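PDB 2PCN: S-adenosylmethionine:2-demethylmenaquinone methyltransferase from Geobacillus kaustophilus, which is a protein of the Aldolase/RraA family with a compact alpha/beta fold, found here as an assembly of three chains. Local coordinates for residues T36-E41 / V60-G65. Numbering follows the deposited sequence.
Sequences TVDVFE and VVDGKG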
loop_
_atom_site.group_PDB
_atom_site.type_symbol
_atom_site.label_atom_id
_atom_site.label_comp_id
_atom_site.label_asym_id
_atom_site.label_seq_id
_atom_site.Cartn_x
_atom_site.Cartn_y
_atom_site.Cartn_z
ATOM N N THR A 36 -21.096 13.184 -11.115
ATOM C CA THR A 36 -21.070 12.956 -9.672
ATOM C C THR A 36 -22.206 12.143 -9.072
ATOM O O THR A 36 -23.332 12.131 -9.577
ATOM C CB THR A 36 -21.033 14.292 -8.894
ATOM O OG1 THR A 36 -22.256 15.007 -9.121
ATOM C CG2 THR A 36 -19.859 15.151 -9.342
ATOM N N VAL A 37 -21.889 11.475 -7.969
ATOM C CA VAL A 37 -22.853 10.681 -7.219
ATOM C C VAL A 37 -22.487 10.828 -5.747
ATOM O O VAL A 37 -21.331 10.636 -5.365
ATOM C CB VAL A 37 -22.796 9.180 -7.581
ATOM C CG1 VAL A 37 -23.846 8.422 -6.780
ATOM C CG2 VAL A 37 -23.030 8.984 -9.066
ATOM N N ASP A 38 -23.471 11.174 -4.924
ATOM C CA ASP A 38 -23.258 11.349 -3.492
ATOM C C ASP A 38 -24.121 10.317 -2.769
ATOM O O ASP A 38 -25.349 10.376 -2.822
ATOM C CB ASP A 38 -23.654 12.773 -3.093
ATOM C CG ASP A 38 -23.239 13.126 -1.678
ATOM O OD1 ASP A 38 -22.085 12.840 -1.297
ATOM O OD2 ASP A 38 -24.069 13.711 -0.952
ATOM N N VAL A 39 -23.472 9.365 -2.105
ATOM C CA VAL A 39 -24.186 8.301 -1.402
ATOM C C VAL A 39 -23.538 7.939 -0.071
ATOM O O VAL A 39 -22.479 8.457 0.285
ATOM C CB VAL A 39 -24.228 7.008 -2.250
ATOM C CG1 VAL A 39 -24.899 7.282 -3.590
ATOM C CG2 VAL A 39 -22.807 6.479 -2.463
ATOM N N PHE A 40 -24.190 7.038 0.654
ATOM C CA PHE A 40 -23.684 6.557 1.931
ATOM C C PHE A 40 -24.042 5.082 2.079
ATOM O O PHE A 40 -25.171 4.730 2.442
ATOM C CB PHE A 40 -24.272 7.358 3.093
ATOM C CG PHE A 40 -23.729 6.955 4.435
ATOM C CD1 PHE A 40 -22.367 7.025 4.693
ATOM C CD2 PHE A 40 -24.578 6.485 5.431
ATOM C CE1 PHE A 40 -21.851 6.629 5.928
ATOM C CE2 PHE A 40 -24.073 6.088 6.668
ATOM C CZ PHE A 40 -22.704 6.161 6.916
ATOM N N GLU A 41 -23.072 4.228 1.761
ATOM C CA GLU A 41 -23.220 2.777 1.849
ATOM C C GLU A 41 -24.378 2.215 1.015
ATOM O O GLU A 41 -24.946 1.168 1.336
ATOM C CB GLU A 41 -23.355 2.377 3.325
ATOM C CG GLU A 41 -22.371 3.139 4.224
ATOM C CD GLU A 41 -22.307 2.604 5.643
ATOM O OE1 GLU A 41 -23.368 2.279 6.210
ATOM O OE2 GLU A 41 -21.191 2.522 6.196
ATOM N N VAL A 60 -17.316 10.162 -10.333
ATOM C CA VAL A 60 -16.726 10.427 -9.030
ATOM C C VAL A 60 -17.821 10.154 -8.010
ATOM O O VAL A 60 -18.894 10.763 -8.060
ATOM C CB VAL A 60 -16.253 11.894 -8.906
ATOM C CG1 VAL A 60 -15.629 12.130 -7.538
ATOM C CG2 VAL A 60 -15.242 12.199 -10.005
ATOM N N VAL A 61 -17.549 9.227 -7.098
ATOM C CA VAL A 61 -18.519 8.845 -6.079
ATOM C C VAL A 61 -18.053 9.162 -4.661
ATOM O O VAL A 61 -17.011 8.679 -4.218
ATOM C CB VAL A 61 -18.818 7.332 -6.159
ATOM C CG1 VAL A 61 -19.785 6.928 -5.056
ATOM C CG2 VAL A 61 -19.384 6.987 -7.528
ATOM N N ASP A 62 -18.816 9.986 -3.950
ATOM C CA ASP A 62 -18.458 10.299 -2.576
ATOM C C ASP A 62 -19.243 9.363 -1.668
ATOM O O ASP A 62 -20.440 9.554 -1.447
ATOM C CB ASP A 62 -18.788 11.750 -2.224
ATOM C CG ASP A 62 -18.375 12.103 -0.805
ATOM O OD1 ASP A 62 -17.796 11.228 -0.127
ATOM O OD2 ASP A 62 -18.624 13.245 -0.365
ATOM N N GLY A 63 -18.565 8.340 -1.165
ATOM C CA GLY A 63 -19.199 7.380 -0.280
ATOM C C GLY A 63 -18.870 7.674 1.171
ATOM O O GLY A 63 -19.011 6.814 2.041
ATOM N N LYS A 64 -18.423 8.899 1.426
ATOM C CA LYS A 64 -18.081 9.338 2.774
ATOM C C LYS A 64 -16.897 8.590 3.363
ATOM O O LYS A 64 -16.660 8.645 4.570
ATOM C CB LYS A 64 -19.295 9.180 3.696
ATOM C CG LYS A 64 -20.561 9.839 3.155
ATOM C CD LYS A 64 -20.329 11.313 2.867
ATOM C CE LYS A 64 -21.508 11.940 2.142
ATOM N NZ LYS A 64 -21.732 11.334 0.799
ATOM N N GLY A 65 -16.156 7.885 2.513
ATOM C CA GLY A 65 -15.002 7.146 2.987
ATOM C C GLY A 65 -15.346 5.941 3.842
ATOM O O GLY A 65 -14.493 5.408 4.551
HETATM O O HOH W 1 -20.165 4.436 1.264
#
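Lys64 NZ is gripped by several oxygens at once: it makes a 2.6 Å salt bridge to Asp38 OD1, which it approaches from above the carboxylate plane, and Val39 O accepts a second bond at 3.0 Å. Asp62 adds a weak bond from its O, an acceptor only 2.9 Å from Val39 O, and a long salt bridge from OD2. Lysine suits this place because its chain, bent at chi2 (-56°) and chi4, folds back toward Asp38 and Val39 and sets the cation on Asp38, within long range of Asp62. The two aspartate side chains run side by side, their carboxylate planes turned 46° apart, with Asp38 OD1 3.6 Å from Asp62 OD2, a repulsion the ammonium would be expected to offset. Asp62 OD1 also accepts from Lys64 N, closing an Asx turn. Behind this cluster, strands 30-38 and 58-62 run parallel as neighbours in a beta-alpha-beta unit, joined by backbone hydrogen bonds from Val37 N to Val60 O, Asp62 N to Val37 O and Val39 N to Asp62 O. Beta-branched valines fit the sheet's other face: Val61 CG2 meets Val37 CB at 4.1 Å, with helix 44-52 packing on both residues. Val39, in the loop just after its strand, reaches Val61 CG1 with CG2. Phe40 CD1 rests 3.7 Å from Lys64 CG, while a water links Glu41 N to Gly63 O.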